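Local coordinates for protein serpin 2 (Anopheles gambiae, PDB 3PZF) that inhibits serine proteases of the CLIPB family and so restrains melanization in the mosquito hemolymph, acting as a negative regulator of this immune response, at residues A[53-58]-A[313-318]; A[68-73]-A[305-310]; A[204-209]-A[371-376]. All blocks are in the same frame, centred on the assembly; numbering follows the deposited sequence.

Three contacts of one serpin illustrate how segments far apart in sequence are tied together. Contacts 1 and 2 are neighbours, their centres about 11 Å apart: both join the region of helices 45-58 and 69-73 to the connection that follows helix 297-302. They meet directly where Ile55 CG2 lies 3.7 Å from Ile308 CG2, and along the chain contact 2 is nested within the loop closed by contact 1. Contact 3 belongs elsewhere, its centre about 41 Å from that of contact 1 and about 37 Å from that of contact 2. None of them includes the 344-348 hinge or the reactive bond inferred between Lys359 and Phe360, which falls in the unmodelled span 355-362.

Contact 1: residues A[53-58]-A[313-318]; sequences TLIYEA and ASLPLL
Ala58 and Leu317 are joined by a single hydrogen bond that shows how the end of a helix can be finished by a distant loop. The backbone N of Leu317 donates to the carbonyl O of Ala58 at 2.9 Å, with an angle of 156° at the hydrogen. The same oxygen is crowded by carbon: Leu315 CA approaches Ala58 O to 3.4 Å in a CA-H...O contact, and Pro316 lays its CD against it. The proline nitrogen, though near, has no hydrogen to offer.

Beside this polar point lies an apolar one. Ala58 CB touches two leucines of the loop, 3.6 Å from Leu318 CB and 3.7 Å from Leu315 CD2, while Ile55 CG2, one turn back on the helix, reaches the same Leu315 CD2 more loosely at 4.4 Å. Leu318 has CG anti to its backbone N (chi1 180°), and its CD1 adds a more distant touch on Ala58 CB. On the outer side, Leu317 rests its CD1 3.5 Å from the carbonyl O of Glu57.

The loop is shaped by a tight turn in which Leu318 N donates to Leu315 O at 3.0 Å, presenting both leucines to the same methyl group. Further out, Leu318 is tied by its backbone to Ile121, and Tyr124 of helix 122-132 packs on both Ala58 and Leu318. The Glu57 carboxylate turns to other partners, a salt bridge to Arg87 and a hydrogen bond to Tyr132.

A carbonyl in the last turn of a helix cannot count on the regular bonding of the helix interior. Here a loop N-H supplies a partner, consistent with modest stabilisation of the partial negative charge at this helix end, while the neighbouring methyl of Ala58 is packed against buried Leu315 and Leu318.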
ATOM      1  N   THR A  53       3.567  10.741   9.074  1.00 19.33           N
ATOM      2  CA  THR A  53       4.718  11.616   9.259  1.00 21.22           C
ATOM      3  C   THR A  53       4.325  13.047   8.890  1.00 22.92           C
ATOM      4  O   THR A  53       4.737  13.982   9.561  1.00 25.43           O
ATOM      5  CB  THR A  53       5.932  11.138   8.461  1.00 22.22           C
ATOM      6  OG1 THR A  53       6.226   9.783   8.839  1.00 22.55           O
ATOM      7  CG2 THR A  53       7.202  12.043   8.779  1.00 22.28           C
ATOM      8  N   LEU A  54       3.469  13.238   7.885  1.00 20.00           N
ATOM      9  CA  LEU A  54       3.001  14.630   7.603  1.00 18.10           C
ATOM     10  C   LEU A  54       2.233  15.192   8.787  1.00 23.35           C
ATOM     11  O   LEU A  54       2.340  16.373   9.122  1.00 21.55           O
ATOM     12  CB  LEU A  54       2.143  14.662   6.349  1.00 17.63           C
ATOM     13  CG  LEU A  54       2.959  14.560   5.045  1.00 23.48           C
ATOM     14  CD1 LEU A  54       2.047  14.091   3.917  1.00 23.89           C
ATOM     15  CD2 LEU A  54       3.652  15.910   4.678  1.00 21.92           C
ATOM     16  N   ILE A  55       1.446  14.355   9.427  1.00 22.93           N
ATOM     17  CA  ILE A  55       0.685  14.794  10.571  1.00 23.03           C
ATOM     18  C   ILE A  55       1.619  15.087  11.730  1.00 23.65           C
ATOM     19  O   ILE A  55       1.427  16.083  12.450  1.00 23.74           O
ATOM     20  CB  ILE A  55      -0.378  13.753  10.967  1.00 25.75           C
ATOM     21  CG1 ILE A  55      -1.473  13.721   9.892  1.00 21.31           C
ATOM     22  CG2 ILE A  55      -0.962  14.094  12.331  1.00 27.77           C
ATOM     23  CD1 ILE A  55      -2.500  12.564  10.040  1.00 22.48           C
ATOM     24  N   TYR A  56       2.641  14.246  11.899  1.00 22.01           N
ATOM     25  CA  TYR A  56       3.711  14.512  12.864  1.00 24.35           C
ATOM     26  C   TYR A  56       4.378  15.870  12.626  1.00 25.11           C
ATOM     27  O   TYR A  56       4.541  16.648  13.553  1.00 26.67           O
ATOM     28  CB  TYR A  56       4.741  13.373  12.819  1.00 22.78           C
ATOM     29  CG  TYR A  56       5.818  13.453  13.881  1.00 27.45           C
ATOM     30  CD1 TYR A  56       5.544  13.108  15.195  1.00 31.26           C
ATOM     31  CD2 TYR A  56       7.107  13.843  13.556  1.00 33.71           C
ATOM     32  CE1 TYR A  56       6.544  13.152  16.163  1.00 36.71           C
ATOM     33  CE2 TYR A  56       8.108  13.902  14.520  1.00 38.03           C
ATOM     34  CZ  TYR A  56       7.815  13.551  15.817  1.00 42.66           C
ATOM     35  OH  TYR A  56       8.796  13.598  16.786  1.00 48.09           O
ATOM     36  N   GLU A  57       4.726  16.167  11.375  1.00 23.02           N
ATOM     37  CA  GLU A  57       5.349  17.438  11.011  1.00 24.46           C
ATOM     38  C   GLU A  57       4.430  18.629  11.325  1.00 22.95           C
ATOM     39  O   GLU A  57       4.914  19.719  11.679  1.00 23.86           O
ATOM     40  CB  GLU A  57       5.678  17.430   9.507  1.00 23.13           C
ATOM     41  CG  GLU A  57       6.881  16.523   9.136  1.00 24.64           C
ATOM     42  CD  GLU A  57       8.215  17.267   9.113  1.00 27.28           C
ATOM     43  OE1 GLU A  57       8.327  18.402   9.697  1.00 29.90           O
ATOM     44  OE2 GLU A  57       9.164  16.711   8.505  1.00 27.62           O
ATOM     45  N   ALA A  58       3.125  18.408  11.225  1.00 22.34           N
ATOM     46  CA  ALA A  58       2.149  19.497  11.448  1.00 23.77           C
ATOM     47  C   ALA A  58       1.905  19.741  12.921  1.00 31.65           C
ATOM     48  O   ALA A  58       1.386  20.783  13.307  1.00 25.84           O
ATOM     49  CB  ALA A  58       0.827  19.156  10.793  1.00 22.73           C
ATOM     50  N   ALA A 313      -6.019  17.045  19.795  1.00 51.11           N
ATOM     51  CA  ALA A 313      -5.159  17.136  18.620  1.00 40.89           C
ATOM     52  C   ALA A 313      -5.132  18.567  18.090  1.00 36.29           C
ATOM     53  O   ALA A 313      -6.108  19.294  18.180  1.00 38.38           O
ATOM     54  CB  ALA A 313      -5.634  16.177  17.521  1.00 35.60           C
ATOM     55  N   SER A 314      -3.997  18.944  17.523  1.00 35.76           N
ATOM     56  CA  SER A 314      -3.843  20.233  16.890  1.00 37.20           C
ATOM     57  C   SER A 314      -2.820  20.098  15.786  1.00 30.94           C
ATOM     58  O   SER A 314      -2.024  19.153  15.759  1.00 32.38           O
ATOM     59  CB  SER A 314      -3.359  21.278  17.904  1.00 45.88           C
ATOM     60  OG  SER A 314      -2.110  20.866  18.433  1.00 42.72           O
ATOM     61  N   LEU A 315      -2.845  21.052  14.869  1.00 30.99           N
ATOM     62  CA  LEU A 315      -1.953  21.047  13.726  1.00 29.62           C
ATOM     63  C   LEU A 315      -1.307  22.436  13.592  1.00 28.83           C
ATOM     64  O   LEU A 315      -1.326  23.034  12.525  1.00 26.41           O
ATOM     65  CB  LEU A 315      -2.747  20.729  12.461  1.00 29.70           C
ATOM     66  CG  LEU A 315      -3.440  19.354  12.350  1.00 27.84           C
ATOM     67  CD1 LEU A 315      -4.364  19.407  11.135  1.00 27.83           C
ATOM     68  CD2 LEU A 315      -2.423  18.221  12.234  1.00 23.40           C
ATOM     69  N   PRO A 316      -0.687  22.917  14.661  1.00 27.89           N
ATOM     70  CA  PRO A 316      -0.232  24.323  14.679  1.00 29.54           C
ATOM     71  C   PRO A 316       0.884  24.661  13.687  1.00 32.94           C
ATOM     72  O   PRO A 316       1.103  25.853  13.415  1.00 32.99           O
ATOM     73  CB  PRO A 316       0.285  24.502  16.107  1.00 34.89           C
ATOM     74  CG  PRO A 316       0.676  23.097  16.533  1.00 35.89           C
ATOM     75  CD  PRO A 316      -0.321  22.189  15.885  1.00 31.52           C
ATOM     76  N   LEU A 317       1.620  23.664  13.195  1.00 28.49           N
ATOM     77  CA  LEU A 317       2.676  23.958  12.235  1.00 23.89           C
ATOM     78  C   LEU A 317       2.165  23.854  10.789  1.00 24.65           C
ATOM     79  O   LEU A 317       2.874  24.229   9.848  1.00 28.91           O
ATOM     80  CB  LEU A 317       3.927  23.071  12.472  1.00 27.18           C
ATOM     81  CG  LEU A 317       4.536  23.105  13.879  1.00 30.05           C
ATOM     82  CD1 LEU A 317       5.808  22.241  13.965  1.00 29.81           C
ATOM     83  CD2 LEU A 317       4.849  24.549  14.326  1.00 33.51           C
ATOM     84  N   LEU A 318       0.924  23.383  10.610  1.00 25.54           N
ATOM     85  CA  LEU A 318       0.286  23.344   9.295  1.00 27.22           C
ATOM     86  C   LEU A 318      -0.684  24.516   9.169  1.00 29.52           C
ATOM     87  O   LEU A 318      -0.721  25.166   8.151  1.00 27.47           O
ATOM     88  CB  LEU A 318      -0.491  22.026   9.084  1.00 20.82           C
ATOM     89  CG  LEU A 318      -1.255  21.753   7.779  1.00 20.56           C
ATOM     90  CD1 LEU A 318      -1.530  20.222   7.631  1.00 21.95           C
ATOM     91  CD2 LEU A 318      -2.589  22.545   7.787  1.00 27.14           C
TER

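Contact 2: residues A[68-73]-A[305-310]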
ATOM      1  N   SER A  68       4.365  14.744  24.051  1.00 60.56           N
ATOM      2  CA  SER A  68       2.902  14.636  24.012  1.00 63.42           C
ATOM      3  C   SER A  68       2.508  13.245  23.534  1.00 56.39           C
ATOM      4  O   SER A  68       3.343  12.509  23.025  1.00 54.62           O
ATOM      5  CB  SER A  68       2.287  15.699  23.091  1.00 65.67           C
ATOM      6  OG  SER A  68       2.309  15.294  21.730  1.00 62.16           O
ATOM      7  N   ASN A  69       1.241  12.879  23.691  1.00 69.94           N
ATOM      8  CA  ASN A  69       0.796  11.558  23.263  1.00 70.58           C
ATOM      9  C   ASN A  69       0.792  11.419  21.748  1.00 62.12           C
ATOM     10  O   ASN A  69       0.893  10.312  21.232  1.00 64.65           O
ATOM     11  CB  ASN A  69      -0.585  11.233  23.827  1.00 77.03           C
ATOM     12  CG  ASN A  69      -0.530  10.207  24.939  1.00 81.75           C
ATOM     13  OD1 ASN A  69       0.542   9.724  25.305  1.00 91.14           O
ATOM     14  ND2 ASN A  69      -1.689   9.875  25.490  1.00 73.75           N
ATOM     15  N   THR A  70       0.673  12.535  21.032  1.00 56.43           N
ATOM     16  CA  THR A  70       0.784  12.507  19.572  1.00 42.26           C
ATOM     17  C   THR A  70       2.215  12.154  19.157  1.00 49.56           C
ATOM     18  O   THR A  70       2.439  11.181  18.443  1.00 50.39           O
ATOM     19  CB  THR A  70       0.446  13.859  18.957  1.00 52.36           C
ATOM     20  OG1 THR A  70      -0.959  14.109  19.083  1.00 58.62           O
ATOM     21  CG2 THR A  70       0.848  13.883  17.475  1.00 56.54           C
ATOM     22  N   LYS A  71       3.184  12.956  19.599  1.00 45.68           N
ATOM     23  CA  LYS A  71       4.584  12.654  19.310  1.00 51.06           C
ATOM     24  C   LYS A  71       4.882  11.211  19.680  1.00 44.13           C
ATOM     25  O   LYS A  71       5.504  10.482  18.915  1.00 43.05           O
ATOM     26  CB  LYS A  71       5.536  13.589  20.068  1.00 47.66           C
ATOM     27  CG  LYS A  71       7.016  13.227  19.874  1.00 54.58           C
ATOM     28  CD  LYS A  71       7.955  14.281  20.445  1.00 59.83           C
ATOM     29  CE  LYS A  71       9.378  14.061  19.956  1.00 60.10           C
ATOM     30  NZ  LYS A  71      10.307  15.066  20.525  1.00 72.21           N
ATOM     31  N   ARG A  72       4.410  10.803  20.851  1.00 55.73           N
ATOM     32  CA  ARG A  72       4.687   9.475  21.382  1.00 60.52           C
ATOM     33  C   ARG A  72       4.113   8.372  20.517  1.00 60.67           C
ATOM     34  O   ARG A  72       4.792   7.393  20.238  1.00 61.89           O
ATOM     35  CB  ARG A  72       4.131   9.348  22.805  1.00 71.98           C
ATOM     36  N   GLU A  73       2.859   8.527  20.093  1.00 61.57           N
ATOM     37  CA  GLU A  73       2.158   7.466  19.367  1.00 58.73           C
ATOM     38  C   GLU A  73       2.649   7.334  17.929  1.00 57.75           C
ATOM     39  O   GLU A  73       2.700   6.238  17.394  1.00 56.19           O
ATOM     40  CB  GLU A  73       0.638   7.702  19.371  1.00 53.80           C
ATOM     41  CG  GLU A  73      -0.048   7.335  20.682  1.00 57.98           C
ATOM     42  CD  GLU A  73      -1.497   7.794  20.754  1.00 56.68           C
ATOM     43  OE1 GLU A  73      -2.036   8.284  19.735  1.00 42.89           O
ATOM     44  OE2 GLU A  73      -2.096   7.664  21.841  1.00 61.29           O
ATOM     45  N   ILE A 305      -3.099   4.440  17.307  1.00 40.73           N
ATOM     46  CA  ILE A 305      -2.899   5.818  16.866  1.00 38.20           C
ATOM     47  C   ILE A 305      -4.204   6.595  17.049  1.00 37.31           C
ATOM     48  O   ILE A 305      -5.081   6.581  16.181  1.00 36.81           O
ATOM     49  CB  ILE A 305      -2.409   5.856  15.412  1.00 37.09           C
ATOM     50  CG1 ILE A 305      -1.104   5.071  15.297  1.00 34.48           C
ATOM     51  CG2 ILE A 305      -2.210   7.302  14.952  1.00 33.50           C
ATOM     52  CD1 ILE A 305      -0.567   4.992  13.902  1.00 39.77           C
ATOM     53  N   ARG A 306      -4.341   7.249  18.201  1.00 39.49           N
ATOM     54  CA  ARG A 306      -5.634   7.767  18.625  1.00 42.43           C
ATOM     55  C   ARG A 306      -5.614   9.267  18.934  1.00 35.71           C
ATOM     56  O   ARG A 306      -6.589   9.973  18.700  1.00 39.71           O
ATOM     57  CB  ARG A 306      -6.116   6.990  19.864  1.00 51.29           C
ATOM     58  CG  ARG A 306      -6.048   5.460  19.699  1.00 56.04           C
ATOM     59  CD  ARG A 306      -6.612   4.707  20.906  1.00 63.43           C
ATOM     60  NE  ARG A 306      -7.872   4.021  20.602  1.00 68.64           N
ATOM     61  CZ  ARG A 306      -8.011   2.700  20.469  1.00 73.39           C
ATOM     62  NH1 ARG A 306      -6.970   1.885  20.616  1.00 72.80           N
ATOM     63  NH2 ARG A 306      -9.205   2.186  20.189  1.00 73.50           N
ATOM     64  N   GLU A 307      -4.503   9.748  19.468  1.00 31.00           N
ATOM     65  CA  GLU A 307      -4.428  11.150  19.911  1.00 36.62           C
ATOM     66  C   GLU A 307      -4.674  12.157  18.776  1.00 37.24           C
ATOM     67  O   GLU A 307      -5.230  13.224  19.012  1.00 37.94           O
ATOM     68  CB  GLU A 307      -3.075  11.425  20.564  1.00 43.48           C
ATOM     69  CG  GLU A 307      -2.903  12.857  21.053  1.00 58.02           C
ATOM     70  CD  GLU A 307      -3.172  13.021  22.539  1.00 75.73           C
ATOM     71  OE1 GLU A 307      -2.441  13.807  23.184  1.00 72.21           O
ATOM     72  OE2 GLU A 307      -4.107  12.368  23.059  1.00 83.72           O
ATOM     73  N   ILE A 308      -4.275  11.826  17.548  1.00 35.70           N
ATOM     74  CA  ILE A 308      -4.474  12.746  16.415  1.00 34.95           C
ATOM     75  C   ILE A 308      -5.952  12.875  16.005  1.00 33.22           C
ATOM     76  O   ILE A 308      -6.326  13.773  15.244  1.00 32.66           O
ATOM     77  CB  ILE A 308      -3.640  12.333  15.184  1.00 33.06           C
ATOM     78  CG1 ILE A 308      -3.959  10.897  14.775  1.00 35.22           C
ATOM     79  CG2 ILE A 308      -2.145  12.454  15.473  1.00 29.87           C
ATOM     80  CD1 ILE A 308      -3.407  10.536  13.419  1.00 35.52           C
ATOM     81  N   PHE A 309      -6.799  11.977  16.505  1.00 34.28           N
ATOM     82  CA  PHE A 309      -8.231  12.087  16.256  1.00 29.63           C
ATOM     83  C   PHE A 309      -8.979  12.606  17.482  1.00 40.77           C
ATOM     84  O   PHE A 309     -10.211  12.680  17.484  1.00 43.76           O
ATOM     85  CB  PHE A 309      -8.793  10.724  15.807  1.00 33.71           C
ATOM     86  CG  PHE A 309      -8.042  10.140  14.656  1.00 32.84           C
ATOM     87  CD1 PHE A 309      -8.083  10.751  13.414  1.00 33.30           C
ATOM     88  CD2 PHE A 309      -7.243   9.013  14.823  1.00 28.81           C
ATOM     89  CE1 PHE A 309      -7.359  10.226  12.339  1.00 31.70           C
ATOM     90  CE2 PHE A 309      -6.522   8.484  13.755  1.00 34.54           C
ATOM     91  CZ  PHE A 309      -6.577   9.094  12.518  1.00 34.64           C
ATOM     92  N   SER A 310      -8.236  12.999  18.514  1.00 40.32           N
ATOM     93  CA  SER A 310      -8.848  13.393  19.782  1.00 49.74           C
ATOM     94  C   SER A 310      -9.115  14.895  19.856  1.00 45.96           C
ATOM     95  O   SER A 310      -8.632  15.663  19.031  1.00 42.66           O
ATOM     96  CB  SER A 310      -7.959  12.970  20.952  1.00 53.06           C
ATOM     97  OG  SER A 310      -6.873  13.865  21.129  1.00 52.61           O
TER
HETATM   98  O   HOH W   1      -1.794   9.827  17.801  1.00 39.08           O
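Glu73 reaches from helix 69-73 to the backbone at Arg306 and Glu307, and one carboxylate oxygen does the gripping. Its OE1 accepts Glu307 N at 2.9 Å through the syn lone pair, nearly straight at 171°, and Arg306 N at 3.0 Å from above the carboxylate plane. A water accepts from Ile308 N; its approach to Glu73 OE1 is too short to be trusted. The extended chain beyond Glu73 CG carries the carboxylate across to these N-H groups, at the start of the 3-10 segment 307-309.

The tightest packing lies beside this grip. Glu307 CG presses on Thr70 OG1 at 3.0 Å, the two side chains crossing at about a right angle, and deeper in, Thr70 CG2 meets Ile308 CG2 at 3.9 Å. The outer side is looser. There the bend at chi2 (98°) sets Glu307 CD 3.4 Å from CB of the exposed Asn69, with OE1 beside the same carbon, while the end of Arg306 leads away.

One carboxylate oxygen of a remote helix thus takes the two successive N-H groups of Arg306 and Glu307 at the entry to a short 3-10 segment; that helix is itself N-capped by Ser68. Within the serpin fold it joins helix 69-73 to the connection after helix 297-302.

Contact 3: residues A[204-209]-A[371-376]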
ATOM      1  N   TYR A 204     -10.967 -21.754  -4.794  1.00 23.16           N
ATOM      2  CA  TYR A 204     -11.563 -22.266  -3.563  1.00 23.23           C
ATOM      3  C   TYR A 204     -11.491 -21.241  -2.467  1.00 29.67           C
ATOM      4  O   TYR A 204     -10.523 -21.190  -1.716  1.00 26.64           O
ATOM      5  CB  TYR A 204     -10.880 -23.557  -3.150  1.00 26.56           C
ATOM      6  CG  TYR A 204     -11.048 -24.593  -4.222  1.00 28.42           C
ATOM      7  CD1 TYR A 204     -12.222 -25.348  -4.290  1.00 38.81           C
ATOM      8  CD2 TYR A 204     -10.096 -24.766  -5.215  1.00 23.53           C
ATOM      9  CE1 TYR A 204     -12.426 -26.273  -5.285  1.00 41.25           C
ATOM     10  CE2 TYR A 204     -10.293 -25.722  -6.240  1.00 31.55           C
ATOM     11  CZ  TYR A 204     -11.476 -26.460  -6.261  1.00 42.26           C
ATOM     12  OH  TYR A 204     -11.731 -27.414  -7.244  1.00 36.38           O
ATOM     13  N   GLY A 205     -12.527 -20.425  -2.372  1.00 27.53           N
ATOM     14  CA  GLY A 205     -12.540 -19.332  -1.418  1.00 31.73           C
ATOM     15  C   GLY A 205     -12.649 -19.812   0.020  1.00 37.50           C
ATOM     16  O   GLY A 205     -13.009 -20.973   0.279  1.00 38.35           O
ATOM     17  N   THR A 206     -12.338 -18.902   0.945  1.00 44.01           N
ATOM     18  CA  THR A 206     -12.250 -19.196   2.377  1.00 47.90           C
ATOM     19  C   THR A 206     -13.565 -19.686   2.951  1.00 49.06           C
ATOM     20  O   THR A 206     -13.593 -20.620   3.746  1.00 53.32           O
ATOM     21  CB  THR A 206     -11.844 -17.945   3.187  1.00 56.78           C
ATOM     22  OG1 THR A 206     -10.494 -17.570   2.869  1.00 57.79           O
ATOM     23  CG2 THR A 206     -11.966 -18.223   4.679  1.00 55.55           C
ATOM     24  N   ARG A 207     -14.652 -19.024   2.577  1.00 42.21           N
ATOM     25  CA  ARG A 207     -15.974 -19.457   2.987  1.00 49.92           C
ATOM     26  C   ARG A 207     -16.823 -19.746   1.752  1.00 58.75           C
ATOM     27  O   ARG A 207     -16.569 -19.216   0.662  1.00 56.92           O
ATOM     28  CB  ARG A 207     -16.642 -18.391   3.851  1.00 52.20           C
ATOM     29  N   GLY A 208     -17.819 -20.602   1.935  1.00 53.72           N
ATOM     30  CA  GLY A 208     -18.799 -20.878   0.904  1.00 57.66           C
ATOM     31  C   GLY A 208     -18.266 -21.766  -0.201  1.00 49.50           C
ATOM     32  O   GLY A 208     -17.122 -22.203  -0.173  1.00 41.22           O
ATOM     33  N   LYS A 209     -19.114 -22.033  -1.184  1.00 42.57           N
ATOM     34  CA  LYS A 209     -18.750 -22.887  -2.307  1.00 37.37           C
ATOM     35  C   LYS A 209     -17.706 -22.215  -3.205  1.00 34.45           C
ATOM     36  O   LYS A 209     -17.537 -20.993  -3.176  1.00 39.04           O
ATOM     37  CB  LYS A 209     -20.007 -23.218  -3.123  1.00 46.28           C
ATOM     38  CG  LYS A 209     -21.030 -24.074  -2.375  1.00 61.46           C
ATOM     39  CD  LYS A 209     -20.887 -25.553  -2.703  1.00 68.25           C
ATOM     40  N   ASN A 371      -4.864 -21.397  -6.301  1.00 19.92           N
ATOM     41  CA  ASN A 371      -6.310 -21.489  -6.545  1.00 18.95           C
ATOM     42  C   ASN A 371      -7.102 -21.412  -5.231  1.00 24.97           C
ATOM     43  O   ASN A 371      -8.206 -21.940  -5.124  1.00 24.72           O
ATOM     44  CB  ASN A 371      -6.626 -22.767  -7.319  1.00 19.94           C
ATOM     45  CG  ASN A 371      -6.369 -24.022  -6.503  1.00 28.57           C
ATOM     46  OD1 ASN A 371      -5.751 -23.975  -5.434  1.00 23.74           O
ATOM     47  ND2 ASN A 371      -6.823 -25.166  -7.024  1.00 24.76           N
ATOM     48  N   ARG A 372      -6.514 -20.758  -4.237  1.00 24.33           N
ATOM     49  CA  ARG A 372      -7.203 -20.437  -2.993  1.00 24.40           C
ATOM     50  C   ARG A 372      -6.646 -19.095  -2.489  1.00 23.69           C
ATOM     51  O   ARG A 372      -5.732 -18.573  -3.085  1.00 21.35           O
ATOM     52  CB  ARG A 372      -7.017 -21.533  -1.955  1.00 31.56           C
ATOM     53  CG  ARG A 372      -5.605 -21.823  -1.641  1.00 27.56           C
ATOM     54  CD  ARG A 372      -5.469 -23.091  -0.795  1.00 38.85           C
ATOM     55  NE  ARG A 372      -4.044 -23.313  -0.637  1.00 32.25           N
ATOM     56  CZ  ARG A 372      -3.323 -24.082  -1.441  1.00 27.08           C
ATOM     57  NH1 ARG A 372      -3.919 -24.785  -2.406  1.00 28.24           N
ATOM     58  NH2 ARG A 372      -2.019 -24.172  -1.261  1.00 27.72           N
ATOM     59  N   PRO A 373      -7.230 -18.529  -1.428  1.00 22.02           N
ATOM     60  CA  PRO A 373      -6.851 -17.144  -1.078  1.00 17.47           C
ATOM     61  C   PRO A 373      -5.367 -16.998  -0.706  1.00 18.45           C
ATOM     62  O   PRO A 373      -4.736 -17.933  -0.206  1.00 20.49           O
ATOM     63  CB  PRO A 373      -7.736 -16.833   0.140  1.00 21.94           C
ATOM     64  CG  PRO A 373      -9.013 -17.604  -0.146  1.00 21.97           C
ATOM     65  CD  PRO A 373      -8.451 -18.955  -0.723  1.00 22.46           C
ATOM     66  N   PHE A 374      -4.815 -15.829  -0.994  1.00 16.87           N
ATOM     67  CA  PHE A 374      -3.392 -15.601  -0.731  1.00 17.63           C
ATOM     68  C   PHE A 374      -3.139 -14.146  -0.471  1.00 19.37           C
ATOM     69  O   PHE A 374      -4.008 -13.306  -0.715  1.00 18.82           O
ATOM     70  CB  PHE A 374      -2.557 -16.087  -1.929  1.00 18.02           C
ATOM     71  CG  PHE A 374      -2.923 -15.443  -3.254  1.00 19.11           C
ATOM     72  CD1 PHE A 374      -3.849 -16.058  -4.114  1.00 19.55           C
ATOM     73  CD2 PHE A 374      -2.316 -14.266  -3.664  1.00 19.29           C
ATOM     74  CE1 PHE A 374      -4.153 -15.509  -5.330  1.00 21.00           C
ATOM     75  CE2 PHE A 374      -2.618 -13.693  -4.894  1.00 19.96           C
ATOM     76  CZ  PHE A 374      -3.568 -14.321  -5.733  1.00 20.81           C
ATOM     77  N   ILE A 375      -1.938 -13.871   0.054  1.00 19.49           N
ATOM     78  CA  ILE A 375      -1.477 -12.513   0.365  1.00 20.08           C
ATOM     79  C   ILE A 375      -0.473 -12.135  -0.695  1.00 18.83           C
ATOM     80  O   ILE A 375       0.239 -12.996  -1.193  1.00 18.49           O
ATOM     81  CB  ILE A 375      -0.790 -12.542   1.744  1.00 20.16           C
ATOM     82  CG1 ILE A 375      -1.835 -12.959   2.797  1.00 25.39           C
ATOM     83  CG2 ILE A 375      -0.084 -11.158   2.072  1.00 17.48           C
ATOM     84  CD1 ILE A 375      -1.247 -13.606   4.080  1.00 26.79           C
ATOM     85  N   PHE A 376      -0.418 -10.860  -1.075  1.00 19.21           N
ATOM     86  CA  PHE A 376       0.636 -10.398  -1.956  1.00 15.21           C
ATOM     87  C   PHE A 376       1.135  -9.035  -1.478  1.00 17.78           C
ATOM     88  O   PHE A 376       0.444  -8.339  -0.709  1.00 19.03           O
ATOM     89  CB  PHE A 376       0.147 -10.303  -3.401  1.00 15.38           C
ATOM     90  CG  PHE A 376      -0.951  -9.289  -3.607  1.00 15.89           C
ATOM     91  CD1 PHE A 376      -2.304  -9.662  -3.531  1.00 16.81           C
ATOM     92  CD2 PHE A 376      -0.644  -7.961  -3.908  1.00 16.83           C
ATOM     93  CE1 PHE A 376      -3.320  -8.712  -3.703  1.00 17.55           C
ATOM     94  CE2 PHE A 376      -1.664  -7.010  -4.091  1.00 18.92           C
ATOM     95  CZ  PHE A 376      -3.001  -7.394  -3.990  1.00 18.68           C
TER
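Tyr204 and Asn371 meet where the loop of a beta-hairpin, joining strands 200-203 and 211-227, comes against the Asn-Arg-Pro-Phe sequence that belongs to the serpin signature. The backbone N of Tyr204 donates to the carbonyl O of Asn371 at 2.8 Å, almost straight at 173°. This is the one hydrogen bond between the two segments, and the rest of the contact is arranged on either flank of it.

On one flank the phenol ring turns its edge to asparagine. Asn371 ND2 lies in the ring plane, 3.6 Å from Tyr204 CE2, and the amide stands steeply to the ring, their planes 79° apart. Asn371 holds CG between its backbone N and carbonyl carbon (chi1 67°), and from there the amide end comes closer to the tyrosine than the direction of its CB suggests.

On the other flank the proline ring does the touching. Pro373 CD sits 3.2 Å from the carbonyl O of Tyr204, which also has Arg372 CB at 3.5 Å, and Pro373 CG comes within 3.4 Å of Thr206 OG1. That hydroxyl is engaged elsewhere, in a hydrogen bond with Glu393. The guanidinium of Arg372 leads away from the hairpin loop, its NE hydrogen-bonded to Pro251 O, while Val257 of helix 257-263 packs against Pro373.

Thus the surface hairpin is pinned to the backbone just ahead of strand 374-380, which runs between strands 244-251 and 386-392, with Phe374 packed on both and Ile375 against helix 257-263. The Asn-Arg-Pro-Phe run is part of the serpin family signature; here it leads into strand 374-380 and meets the hairpin loop.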